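Local coordinates for hypothetical protein Atu1540 (Agrobacterium tumefaciens str. C58, PDB 2HWJ), which is of unknown function but belongs to a family of putative ParB-like nucleases in the ParB/sulfiredoxin clan, at residues R27-K32 and H68-L73; R8-A13 and V83-V88; A57-R62 and L94-F99; D163-R168 and A183-L188. All coordinates share one frame; numbering follows the deposited sequence.

Contact 1 (R27-K32 and H68-L73)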
loop_
_atom_site.group_PDB
_atom_site.type_symbol
_atom_site.label_atom_id
_atom_site.label_comp_id
_atom_site.label_asym_id
_atom_site.label_seq_id
_atom_site.Cartn_x
_atom_site.Cartn_y
_atom_site.Cartn_z
ATOM N N ARG A 27 9.649 -12.542 25.713
ATOM C CA ARG A 27 11.036 -12.900 25.386
ATOM C C ARG A 27 11.712 -11.774 24.581
ATOM O O ARG A 27 12.872 -11.463 24.817
ATOM C CB ARG A 27 11.135 -14.236 24.628
ATOM C CG ARG A 27 12.140 -15.193 25.215
ATOM C CD ARG A 27 12.504 -16.345 24.288
ATOM N NE ARG A 27 13.347 -15.887 23.183
ATOM C CZ ARG A 27 14.586 -16.335 22.920
ATOM N NH1 ARG A 27 15.139 -17.276 23.704
ATOM N NH2 ARG A 27 15.263 -15.832 21.865
ATOM N N GLU A 28 10.975 -11.189 23.613
ATOM C CA GLU A 28 11.479 -10.129 22.755
ATOM C C GLU A 28 11.731 -8.922 23.685
ATOM O O GLU A 28 12.858 -8.367 23.689
ATOM C CB GLU A 28 10.475 -9.822 21.621
ATOM C CG GLU A 28 11.005 -8.933 20.401
ATOM C CD GLU A 28 10.268 -9.222 18.967
ATOM O OE1 GLU A 28 9.057 -9.634 18.960
ATOM O OE2 GLU A 28 10.854 -9.018 17.850
ATOM N N VAL A 29 10.711 -8.569 24.510
ATOM C CA VAL A 29 10.880 -7.540 25.544
ATOM C C VAL A 29 12.230 -7.730 26.274
ATOM O O VAL A 29 13.112 -6.859 26.156
ATOM C CB VAL A 29 9.733 -7.517 26.554
ATOM C CG1 VAL A 29 10.023 -6.578 27.731
ATOM C CG2 VAL A 29 8.500 -7.112 25.878
ATOM N N GLU A 30 12.417 -8.858 26.968
ATOM C CA GLU A 30 13.688 -9.149 27.703
ATOM C C GLU A 30 14.982 -8.981 26.870
ATOM O O GLU A 30 15.970 -8.376 27.353
ATOM C CB GLU A 30 13.656 -10.529 28.374
ATOM C CG GLU A 30 12.590 -10.710 29.462
ATOM C CD GLU A 30 12.704 -9.702 30.615
ATOM O OE1 GLU A 30 11.696 -8.942 30.875
ATOM O OE2 GLU A 30 13.792 -9.662 31.261
ATOM N N LEU A 31 14.993 -9.483 25.628
ATOM C CA LEU A 31 16.131 -9.184 24.731
ATOM C C LEU A 31 16.335 -7.672 24.581
ATOM O O LEU A 31 17.418 -7.183 24.901
ATOM C CB LEU A 31 16.037 -9.889 23.379
ATOM C CG LEU A 31 16.152 -11.419 23.557
ATOM C CD1 LEU A 31 16.031 -12.113 22.201
ATOM C CD2 LEU A 31 17.427 -11.889 24.337
ATOM N N LYS A 32 15.298 -6.918 24.163
ATOM C CA LYS A 32 15.416 -5.451 24.167
ATOM C C LYS A 32 15.974 -4.944 25.499
ATOM O O LYS A 32 16.961 -4.222 25.480
ATOM C CB LYS A 32 14.142 -4.756 23.750
ATOM C CG LYS A 32 13.962 -4.619 22.225
ATOM C CD LYS A 32 12.473 -4.699 21.951
ATOM C CE LYS A 32 12.044 -4.385 20.538
ATOM N NZ LYS A 32 13.076 -4.589 19.491
ATOM N N HIS A 68 5.876 -0.470 18.095
ATOM C CA HIS A 68 6.951 -0.527 19.073
ATOM C C HIS A 68 6.498 -0.767 20.489
ATOM O O HIS A 68 7.106 -0.270 21.421
ATOM C CB HIS A 68 7.854 0.699 19.022
ATOM C CG HIS A 68 8.309 1.013 17.639
ATOM N ND1 HIS A 68 9.284 0.281 16.994
ATOM C CD2 HIS A 68 7.885 1.945 16.748
ATOM C CE1 HIS A 68 9.448 0.753 15.773
ATOM N NE2 HIS A 68 8.607 1.751 15.600
ATOM N N HIS A 69 5.434 -1.507 20.681
ATOM C CA HIS A 69 5.134 -1.955 22.088
ATOM C C HIS A 69 6.281 -2.720 22.816
ATOM O O HIS A 69 6.476 -2.555 24.010
ATOM C CB HIS A 69 3.822 -2.704 22.143
ATOM C CG HIS A 69 2.650 -1.853 21.749
ATOM N ND1 HIS A 69 1.610 -1.554 22.607
ATOM C CD2 HIS A 69 2.361 -1.217 20.587
ATOM C CE1 HIS A 69 0.728 -0.784 21.988
ATOM N NE2 HIS A 69 1.167 -0.558 20.766
ATOM N N HIS A 70 7.034 -3.542 22.100
ATOM C CA HIS A 70 8.000 -4.366 22.762
ATOM C C HIS A 70 8.983 -3.400 23.371
ATOM O O HIS A 70 9.282 -3.426 24.541
ATOM C CB HIS A 70 8.633 -5.304 21.731
ATOM C CG HIS A 70 7.687 -6.357 21.228
ATOM N ND1 HIS A 70 7.503 -7.569 21.871
ATOM C CD2 HIS A 70 6.800 -6.347 20.206
ATOM C CE1 HIS A 70 6.575 -8.274 21.246
ATOM N NE2 HIS A 70 6.125 -7.553 20.240
ATOM N N LEU A 71 9.370 -2.423 22.588
ATOM C CA LEU A 71 10.429 -1.519 22.955
ATOM C C LEU A 71 9.921 -0.687 24.059
ATOM O O LEU A 71 10.629 -0.501 25.064
ATOM C CB LEU A 71 10.786 -0.643 21.783
ATOM C CG LEU A 71 11.787 0.384 22.282
ATOM C CD1 LEU A 71 13.052 -0.321 22.736
ATOM C CD2 LEU A 71 12.084 1.491 21.287
ATOM N N VAL A 72 8.692 -0.212 23.940
ATOM C CA VAL A 72 8.203 0.612 25.042
ATOM C C VAL A 72 8.044 -0.133 26.389
ATOM O O VAL A 72 8.434 0.410 27.463
ATOM C CB VAL A 72 6.958 1.461 24.677
ATOM C CG1 VAL A 72 6.466 2.205 25.862
ATOM C CG2 VAL A 72 7.290 2.481 23.560
ATOM N N LEU A 73 7.554 -1.374 26.376
ATOM C CA LEU A 73 7.549 -2.118 27.633
ATOM C C LEU A 73 8.995 -2.341 28.121
ATOM O O LEU A 73 9.283 -2.247 29.326
ATOM C CB LEU A 73 6.797 -3.402 27.469
ATOM C CG LEU A 73 6.540 -4.372 28.626
ATOM C CD1 LEU A 73 5.808 -3.692 29.790
ATOM C CD2 LEU A 73 5.781 -5.603 28.132
#
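OE1 of E28 lies over one face of the H70 imidazole, 3.6 Å above the ring plane and displaced toward the rim. The two flat groups are not stacked, since their planes are turned 53° apart. E28 reaches this position with CG anti to its backbone N (chi1 -166°) and an extended chain beyond, and CB of the same side chain sits beside H70 ND1. One turn further along helix 26-37, K32 passes H70 obliquely, CD and CE against its CB: K32 CE rests 3.7 Å from H70 CB and also touches CB of L71. The ammonium stays apart from the imidazole, with K32 NZ 6.8 Å from H70 ND1. Next to E28 in the sequence, V29 turns CG2 to CD2 of L73 at 3.8 Å, and these two side chains meet at about a right angle. The same V29 CG2 approaches the H70 ring obliquely. The axes of the two short helical segments approach to 8.5 Å, and V29 and H70 have the nearest CA atoms. V24 of strand 23-24 touches V29, H70 and L73, while Y5 of the second subunit packs on K32 and L71. Helices 26-37 and 69-77 are thus joined by methyl groups, methylenes and one contact of a carboxylate oxygen over an imidazole; E28 OE1 is salt-bridged to R137, so its charge is probably met mainly there.

Contact 2 (R8-A13 and V83-V88)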
loop_
_atom_site.group_PDB
_atom_site.type_symbol
_atom_site.label_atom_id
_atom_site.label_comp_id
_atom_site.label_asym_id
_atom_site.label_seq_id
_atom_site.Cartn_x
_atom_site.Cartn_y
_atom_site.Cartn_z
ATOM N N ARG A 8 5.943 16.571 14.265
ATOM C CA ARG A 8 6.761 17.390 15.154
ATOM C C ARG A 8 7.193 16.484 16.248
ATOM O O ARG A 8 6.563 15.448 16.490
ATOM C CB ARG A 8 5.973 18.544 15.740
ATOM C CG ARG A 8 5.685 19.655 14.760
ATOM C CD ARG A 8 5.069 20.885 15.451
ATOM N NE ARG A 8 4.503 21.855 14.513
ATOM C CZ ARG A 8 4.987 23.075 14.335
ATOM N NH1 ARG A 8 6.043 23.436 15.048
ATOM N NH2 ARG A 8 4.437 23.936 13.464
ATOM N N LEU A 9 8.282 16.850 16.906
ATOM C CA LEU A 9 8.772 16.084 18.031
ATOM C C LEU A 9 7.965 16.416 19.281
ATOM O O LEU A 9 7.696 17.599 19.551
ATOM C CB LEU A 9 10.202 16.477 18.288
ATOM C CG LEU A 9 10.843 15.740 19.455
ATOM C CD1 LEU A 9 10.987 14.269 19.093
ATOM C CD2 LEU A 9 12.169 16.315 19.826
ATOM N N SER A 10 7.582 15.391 20.041
ATOM C CA SER A 10 7.175 15.636 21.407
ATOM C C SER A 10 7.677 14.567 22.270
ATOM O O SER A 10 8.606 13.854 21.877
ATOM C CB SER A 10 5.678 15.825 21.618
ATOM O OG SER A 10 4.977 14.974 20.789
ATOM N N ARG A 11 7.038 14.434 23.430
ATOM C CA ARG A 11 7.649 13.902 24.629
ATOM C C ARG A 11 6.576 13.525 25.606
ATOM O O ARG A 11 5.814 14.349 25.999
ATOM C CB ARG A 11 8.431 15.013 25.263
ATOM C CG ARG A 11 9.270 14.606 26.490
ATOM C CD ARG A 11 10.410 13.786 26.043
ATOM N NE ARG A 11 11.435 13.629 27.056
ATOM C CZ ARG A 11 11.687 14.479 28.038
ATOM N NH1 ARG A 11 10.970 15.591 28.159
ATOM N NH2 ARG A 11 12.659 14.179 28.894
ATOM N N ILE A 12 6.533 12.281 26.034
ATOM C CA ILE A 12 5.507 11.823 26.924
ATOM C C ILE A 12 6.082 10.845 27.922
ATOM O O ILE A 12 7.123 10.155 27.652
ATOM C CB ILE A 12 4.394 11.128 26.143
ATOM C CG1 ILE A 12 3.082 11.006 26.945
ATOM C CG2 ILE A 12 4.830 9.779 25.752
ATOM C CD1 ILE A 12 1.901 10.804 26.032
ATOM N N ALA A 13 5.374 10.774 29.050
ATOM C CA ALA A 13 5.681 9.841 30.108
ATOM C C ALA A 13 5.137 8.537 29.628
ATOM O O ALA A 13 3.926 8.427 29.296
ATOM C CB ALA A 13 4.971 10.208 31.350
ATOM N N VAL A 83 9.550 8.995 26.677
ATOM C CA VAL A 83 10.039 8.605 25.378
ATOM C C VAL A 83 9.657 9.711 24.348
ATOM O O VAL A 83 8.594 10.284 24.454
ATOM C CB VAL A 83 9.498 7.225 24.977
ATOM C CG1 VAL A 83 7.936 7.225 24.788
ATOM C CG2 VAL A 83 10.121 6.760 23.659
ATOM N N LEU A 84 10.504 10.011 23.367
ATOM C CA LEU A 84 10.139 10.929 22.290
ATOM C C LEU A 84 9.106 10.296 21.420
ATOM O O LEU A 84 9.085 9.041 21.268
ATOM C CB LEU A 84 11.326 11.155 21.418
ATOM C CG LEU A 84 12.530 11.735 22.155
ATOM C CD1 LEU A 84 13.635 11.960 21.186
ATOM C CD2 LEU A 84 12.144 12.994 22.992
ATOM N N THR A 85 8.238 11.117 20.855
ATOM C CA THR A 85 7.106 10.633 20.102
ATOM C C THR A 85 6.918 11.621 18.940
ATOM O O THR A 85 7.413 12.755 18.980
ATOM C CB THR A 85 5.801 10.855 20.869
ATOM O OG1 THR A 85 5.731 12.243 21.261
ATOM C CG2 THR A 85 5.660 10.001 22.119
ATOM N N SER A 86 6.154 11.197 17.928
ATOM C CA SER A 86 5.814 12.031 16.834
ATOM C C SER A 86 4.380 11.688 16.540
ATOM O O SER A 86 4.054 10.519 16.285
ATOM C CB SER A 86 6.633 11.671 15.629
ATOM O OG SER A 86 6.320 12.591 14.607
ATOM N N GLU A 87 3.526 12.696 16.641
ATOM C CA GLU A 87 2.154 12.546 16.367
ATOM C C GLU A 87 2.044 12.425 14.855
ATOM O O GLU A 87 2.462 13.328 14.139
ATOM C CB GLU A 87 1.408 13.770 16.934
ATOM C CG GLU A 87 -0.084 13.847 16.649
ATOM C CD GLU A 87 -0.783 15.108 17.311
ATOM O OE1 GLU A 87 -1.271 16.039 16.557
ATOM O OE2 GLU A 87 -0.881 15.139 18.573
ATOM N N VAL A 88 1.476 11.314 14.387
ATOM C CA VAL A 88 1.236 11.075 12.972
ATOM C C VAL A 88 -0.240 11.119 12.548
ATOM O O VAL A 88 -0.576 10.807 11.396
ATOM C CB VAL A 88 1.784 9.725 12.500
ATOM C CG1 VAL A 88 3.249 9.692 12.702
ATOM C CG2 VAL A 88 1.087 8.564 13.229
#
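S10 and T85 form a hydrogen-bonded pair of two antiparallel strands. S10 N donates to T85 O at 2.8 Å in a nearly straight bond (175° at the hydrogen), and T85 N returns one to S10 O at 2.9 Å, this donor standing well above the carbonyl plane. The same two residues are also linked through their side chains: S10 OG and T85 OG1 are 2.9 Å apart and hydrogen-bonded, each oxygen brought to the other by a first torsion that sets it between its own backbone N and carbonyl carbon (chi1 37° for S10, 52° for T85). The next hydrogen-bonded pair is I12 with V83, where V83 N to I12 O spans 2.9 Å and the return bond from I12 N to V83 O is longer, at 3.3 Å. Beyond S10, S86 OG makes a weak bond to R8 O. On the face shared by S10, T85, I12 and V83, I12 CG2 meets T85 CG2 at 3.7 Å, the two side chains crossing at about a right angle. On the opposite face L9 CD1 packs on L84 CB, and R11 lays its CD 3.6 Å from L84 CD2. L9 and I52 of the second subunit touch L84 and L9 there, and L9 makes backbone hydrogen bonds to that subunit. The attachment of strand 9-13 is thus polar along the backbone, reinforced by a hydroxyl pair, with L9, L84 and the aliphatic part of R11 packing on the face met by the second subunit.

Contact 3 (A57-R62 and L94-F99)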
loop_
_atom_site.group_PDB
_atom_site.type_symbol
_atom_site.label_atom_id
_atom_site.label_comp_id
_atom_site.label_asym_id
_atom_site.label_seq_id
_atom_site.Cartn_x
_atom_site.Cartn_y
_atom_site.Cartn_z
ATOM N N ALA A 57 -3.193 11.119 18.214
ATOM C CA ALA A 57 -3.802 11.829 19.326
ATOM C C ALA A 57 -5.243 11.332 19.394
ATOM O O ALA A 57 -5.934 11.367 18.399
ATOM C CB ALA A 57 -3.708 13.366 19.159
ATOM N N GLY A 58 -5.669 10.842 20.569
ATOM C CA GLY A 58 -7.017 10.373 20.767
ATOM C C GLY A 58 -7.794 11.333 21.580
ATOM O O GLY A 58 -7.373 12.429 21.819
ATOM N N PRO A 59 -8.931 10.883 22.059
ATOM C CA PRO A 59 -9.918 11.618 22.819
ATOM C C PRO A 59 -9.319 12.134 24.102
ATOM O O PRO A 59 -8.373 11.537 24.600
ATOM C CB PRO A 59 -10.926 10.572 23.170
ATOM C CG PRO A 59 -10.734 9.552 22.180
ATOM C CD PRO A 59 -9.280 9.473 21.908
ATOM N N LYS A 60 -9.862 13.243 24.635
ATOM C CA LYS A 60 -9.260 13.925 25.800
ATOM C C LYS A 60 -7.881 14.184 25.368
ATOM O O LYS A 60 -7.621 14.300 24.157
ATOM C CB LYS A 60 -9.256 13.010 27.006
ATOM C CG LYS A 60 -10.673 12.567 27.319
ATOM C CD LYS A 60 -11.565 13.812 27.504
ATOM C CE LYS A 60 -13.036 13.526 27.124
ATOM N NZ LYS A 60 -13.844 12.750 28.190
ATOM N N ASP A 61 -6.905 14.249 26.226
ATOM C CA ASP A 61 -5.719 14.519 25.417
ATOM C C ASP A 61 -4.782 13.363 24.997
ATOM O O ASP A 61 -3.672 13.539 24.525
ATOM C CB ASP A 61 -5.119 15.881 25.723
ATOM C CG ASP A 61 -5.842 16.965 24.954
ATOM O OD1 ASP A 61 -6.307 17.920 25.639
ATOM O OD2 ASP A 61 -6.016 16.794 23.675
ATOM N N ARG A 62 -5.323 12.170 25.050
ATOM C CA ARG A 62 -4.504 11.066 25.263
ATOM C C ARG A 62 -3.737 10.710 23.981
ATOM O O ARG A 62 -4.196 10.916 22.864
ATOM C CB ARG A 62 -5.365 9.965 25.920
ATOM C CG ARG A 62 -5.902 10.316 27.368
ATOM C CD ARG A 62 -4.697 10.679 28.267
ATOM N NE ARG A 62 -4.729 10.116 29.618
ATOM C CZ ARG A 62 -4.154 8.964 30.039
ATOM N NH1 ARG A 62 -3.467 8.144 29.247
ATOM N NH2 ARG A 62 -4.288 8.623 31.321
ATOM N N LEU A 94 -12.748 13.152 17.949
ATOM C CA LEU A 94 -13.751 12.090 18.115
ATOM C C LEU A 94 -14.094 11.724 19.581
ATOM O O LEU A 94 -13.211 11.739 20.466
ATOM C CB LEU A 94 -13.292 10.814 17.370
ATOM C CG LEU A 94 -12.893 11.073 15.917
ATOM C CD1 LEU A 94 -12.441 9.856 15.169
ATOM C CD2 LEU A 94 -14.008 11.769 15.118
ATOM N N GLY A 95 -15.336 11.320 19.835
ATOM C CA GLY A 95 -15.648 10.574 21.047
ATOM C C GLY A 95 -14.989 9.179 21.014
ATOM O O GLY A 95 -14.338 8.752 20.025
ATOM N N LYS A 96 -15.184 8.430 22.086
ATOM C CA LYS A 96 -14.330 7.276 22.348
ATOM C C LYS A 96 -14.753 6.075 21.510
ATOM O O LYS A 96 -13.953 5.288 21.013
ATOM C CB LYS A 96 -14.388 6.964 23.845
ATOM C CG LYS A 96 -13.724 8.105 24.710
ATOM C CD LYS A 96 -14.669 9.338 25.128
ATOM C CE LYS A 96 -14.024 9.963 26.404
ATOM N NZ LYS A 96 -14.265 9.215 27.758
ATOM N N ASP A 97 -16.052 5.986 21.375
ATOM C CA ASP A 97 -16.698 5.008 20.607
ATOM C C ASP A 97 -16.167 5.139 19.190
ATOM O O ASP A 97 -15.616 4.200 18.594
ATOM C CB ASP A 97 -18.160 5.467 20.613
ATOM C CG ASP A 97 -19.091 4.394 21.021
ATOM O OD1 ASP A 97 -18.609 3.236 21.013
ATOM O OD2 ASP A 97 -20.283 4.719 21.338
ATOM N N GLU A 98 -16.337 6.349 18.654
ATOM C CA GLU A 98 -16.051 6.555 17.274
ATOM C C GLU A 98 -14.538 6.370 17.065
ATOM O O GLU A 98 -14.100 5.707 16.139
ATOM C CB GLU A 98 -16.572 7.901 16.839
ATOM C CG GLU A 98 -16.352 8.097 15.392
ATOM C CD GLU A 98 -17.131 9.229 14.818
ATOM O OE1 GLU A 98 -17.447 10.195 15.553
ATOM O OE2 GLU A 98 -17.394 9.180 13.595
ATOM N N PHE A 99 -13.756 6.890 17.989
ATOM C CA PHE A 99 -12.387 6.736 17.910
ATOM C C PHE A 99 -11.983 5.292 17.710
ATOM O O PHE A 99 -11.232 4.985 16.803
ATOM C CB PHE A 99 -11.827 7.199 19.218
ATOM C CG PHE A 99 -10.366 6.962 19.348
ATOM C CD1 PHE A 99 -9.484 7.716 18.639
ATOM C CD2 PHE A 99 -9.887 5.956 20.168
ATOM C CE1 PHE A 99 -8.108 7.518 18.777
ATOM C CE2 PHE A 99 -8.447 5.726 20.321
ATOM C CZ PHE A 99 -7.576 6.498 19.616
#
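The hairpin linking strands 52-57 and 63-65 turns through a type II' beta turn from P59 to R62, and P59 in that turn presses against the first turn of helix 96-105. The turn is closed by R62 N to P59 O, and G58 N to R62 O adds a second backbone bond at its base. Across the contact, the pyrrolidine ring of P59 stands on F99: its CD lies 3.7 Å from the ring centroid and only 10° off the normal, a CH-pi contact over the middle of the face. F99 offers that face with CG anti to its backbone N (chi1 174°). G58 CA comes obliquely to the same ring, 3.6 Å from F99 CE1, and Y64, on the second strand of the hairpin, also meets the F99 ring. P59 CB and CG touch L94 O as well, each at 3.7 Å, and P59 CB lies 4.0 Å from K96 CG. The K60 and K96 chains cross at about a right angle, with NZ of K60 modelled 3.6 Å from NZ of K96. G95 occupies the N-cap of the helix. The buried part of this joint is mainly apolar, a proline on an aromatic face, whereas at the exposed side two lysine tips lie near each other; K60 also touches a crystal neighbour, and how strongly the like charges repel is doubtful.

Contact 4 (D163-R168 and A183-L188); sequences DFLRRR and AEAMKL
The ring of F164 meets L188 obliquely, with CE2 4.1 Å from L188 CB, while one of its faces is covered by R168, whose CD stands 3.8 Å above the plane toward the rim. The guanidinium of R168 in turn has F164 CE1 over its centre, 3.4 Å above the plane, and F164 O at its edge, almost exactly in plane. This is helix-helix packing: the C-terminal end of helix 157-166, with the chain leaving it, against helix 178-189. R168 NH1 donates to F164 O at 2.8 Å, and the backbone N of R167 reaches the same oxygen from the opposite face of the carbonyl, so two donors grip it. The rest of the R168 head is held by salt bridges to E193 and to E98 of the third subunit. With its chain extended from CG to NE, R168 lies across L188, its CD 4.1 Å from L188 CD2. L165 and A185 both also touch helix 135-146, which packs beside the pair. Between these two residues, L165 CD2 rests 3.5 Å from A185 CB.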
loop_
_atom_site.group_PDB
_atom_site.type_symbol
_atom_site.label_atom_id
_atom_site.label_comp_id
_atom_site.label_asym_id
_atom_site.label_seq_id
_atom_site.Cartn_x
_atom_site.Cartn_y
_atom_site.Cartn_z
ATOM N N ASP A 163 -0.022 -16.737 14.875
ATOM C CA ASP A 163 -1.200 -17.539 14.851
ATOM C C ASP A 163 -0.953 -18.895 14.093
ATOM O O ASP A 163 -1.341 -19.965 14.540
ATOM C CB ASP A 163 -2.387 -16.715 14.346
ATOM C CG ASP A 163 -3.545 -17.613 13.839
ATOM O OD1 ASP A 163 -3.994 -18.519 14.621
ATOM O OD2 ASP A 163 -4.014 -17.461 12.667
ATOM N N PHE A 164 -0.250 -18.867 12.976
ATOM C CA PHE A 164 0.088 -20.096 12.271
ATOM C C PHE A 164 0.809 -21.061 13.238
ATOM O O PHE A 164 0.371 -22.181 13.432
ATOM C CB PHE A 164 0.945 -19.703 11.074
ATOM C CG PHE A 164 1.526 -20.858 10.289
ATOM C CD1 PHE A 164 0.756 -21.569 9.400
ATOM C CD2 PHE A 164 2.879 -21.165 10.371
ATOM C CE1 PHE A 164 1.297 -22.580 8.651
ATOM C CE2 PHE A 164 3.411 -22.201 9.609
ATOM C CZ PHE A 164 2.614 -22.892 8.771
ATOM N N LEU A 165 1.867 -20.602 13.912
ATOM C CA LEU A 165 2.629 -21.490 14.712
ATOM C C LEU A 165 1.761 -21.979 15.864
ATOM O O LEU A 165 1.998 -23.124 16.377
ATOM C CB LEU A 165 3.895 -20.856 15.224
ATOM C CG LEU A 165 4.798 -20.257 14.142
ATOM C CD1 LEU A 165 5.607 -19.147 14.715
ATOM C CD2 LEU A 165 5.683 -21.293 13.395
ATOM N N ARG A 166 0.747 -21.203 16.281
ATOM C CA ARG A 166 0.240 -21.523 17.604
ATOM C C ARG A 166 -0.666 -22.637 17.432
ATOM O O ARG A 166 -0.930 -23.363 18.421
ATOM C CB ARG A 166 -0.414 -20.393 18.365
ATOM C CG ARG A 166 -1.896 -20.493 18.649
ATOM C CD ARG A 166 -2.500 -19.029 18.671
ATOM N NE ARG A 166 -1.890 -18.320 19.799
ATOM C CZ ARG A 166 -1.198 -17.198 19.736
ATOM N NH1 ARG A 166 -1.065 -16.550 18.625
ATOM N NH2 ARG A 166 -0.669 -16.722 20.839
ATOM N N ARG A 167 -1.095 -22.834 16.181
ATOM C CA ARG A 167 -2.011 -23.946 15.909
ATOM C C ARG A 167 -1.268 -25.247 15.594
ATOM O O ARG A 167 -1.865 -26.246 15.348
ATOM C CB ARG A 167 -2.969 -23.576 14.793
ATOM C CG ARG A 167 -3.363 -22.129 14.806
ATOM C CD ARG A 167 -4.200 -21.743 13.606
ATOM N NE ARG A 167 -5.585 -21.948 13.943
ATOM C CZ ARG A 167 -6.516 -21.001 14.002
ATOM N NH1 ARG A 167 -6.225 -19.742 13.736
ATOM N NH2 ARG A 167 -7.763 -21.336 14.332
ATOM N N ARG A 168 0.053 -25.212 15.672
ATOM C CA ARG A 168 0.914 -26.251 15.120
ATOM C C ARG A 168 2.074 -26.611 15.998
ATOM O O ARG A 168 2.683 -27.603 15.795
ATOM C CB ARG A 168 1.515 -25.749 13.823
ATOM C CG ARG A 168 0.593 -25.974 12.675
ATOM C CD ARG A 168 1.046 -25.256 11.455
ATOM N NE ARG A 168 -0.026 -25.280 10.465
ATOM C CZ ARG A 168 -1.004 -24.390 10.416
ATOM N NH1 ARG A 168 -1.000 -23.405 11.300
ATOM N NH2 ARG A 168 -1.950 -24.460 9.478
ATOM N N ALA A 183 13.274 -24.370 15.926
ATOM C CA ALA A 183 13.724 -25.315 14.890
ATOM C C ALA A 183 12.520 -25.895 14.160
ATOM O O ALA A 183 12.543 -26.041 12.941
ATOM C CB ALA A 183 14.679 -26.454 15.490
ATOM N N GLU A 184 11.463 -26.183 14.906
ATOM C CA GLU A 184 10.231 -26.618 14.294
ATOM C C GLU A 184 9.621 -25.564 13.397
ATOM O O GLU A 184 9.234 -25.880 12.271
ATOM C CB GLU A 184 9.225 -27.105 15.342
ATOM C CG GLU A 184 9.327 -28.601 15.450
ATOM C CD GLU A 184 7.968 -29.342 15.585
ATOM O OE1 GLU A 184 6.877 -28.762 15.219
ATOM O OE2 GLU A 184 8.029 -30.545 16.036
ATOM N N ALA A 185 9.548 -24.343 13.907
ATOM C CA ALA A 185 8.963 -23.244 13.208
ATOM C C ALA A 185 9.667 -23.024 11.882
ATOM O O ALA A 185 9.061 -22.741 10.805
ATOM C CB ALA A 185 9.096 -21.978 14.056
HETATM N N MSE A 186 10.980 -23.139 11.976
HETATM C CA MSE A 186 11.839 -23.013 10.817
HETATM C C MSE A 186 11.542 -24.127 9.767
HETATM O O MSE A 186 11.470 -23.855 8.561
HETATM C CB MSE A 186 13.273 -22.975 11.299
HETATM C CG MSE A 186 14.272 -22.771 10.256
HETATM SE SE MSE A 186 13.951 -21.136 9.237
HETATM C CE MSE A 186 15.600 -21.227 8.100
ATOM N N LYS A 187 11.346 -25.370 10.219
ATOM C CA LYS A 187 10.894 -26.418 9.302
ATOM C C LYS A 187 9.491 -26.044 8.746
ATOM O O LYS A 187 9.196 -26.364 7.593
ATOM C CB LYS A 187 10.912 -27.766 9.980
ATOM C CG LYS A 187 10.269 -28.906 9.292
ATOM C CD LYS A 187 11.042 -30.181 9.773
ATOM C CE LYS A 187 10.322 -31.512 9.566
ATOM N NZ LYS A 187 9.926 -32.094 10.904
ATOM N N LEU A 188 8.654 -25.335 9.506
ATOM C CA LEU A 188 7.336 -25.161 9.004
ATOM C C LEU A 188 7.304 -23.983 8.008
ATOM O O LEU A 188 6.671 -24.075 6.924
ATOM C CB LEU A 188 6.334 -24.969 10.138
ATOM C CG LEU A 188 5.855 -26.151 11.000
ATOM C CD1 LEU A 188 5.640 -25.654 12.390
ATOM C CD2 LEU A 188 4.615 -26.938 10.488
#

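In the fold
Contacts 1, 2 and 3 all fall inside the putative ParB-like nuclease range, and their segments interleave along the chain. Contact 2 brackets contact 1: helix 69-77 leads into strand 82-90, and the two centres are about 19 Å apart. Strand 82-90 leads to helix 96-105 of contact 3, whose centre lies about 17 Å from that of contact 2; here E87 OE2 touches A57 CB at 3.4 Å. Contact 4 comes later in the chain, in the helical region, its centre about 37 Å from that of contact 2 and across the chain's centre. Contacts 1 and 2 touch the second subunit, 3 and 4 the third, where E98 of one chain pairs with R168 of the other.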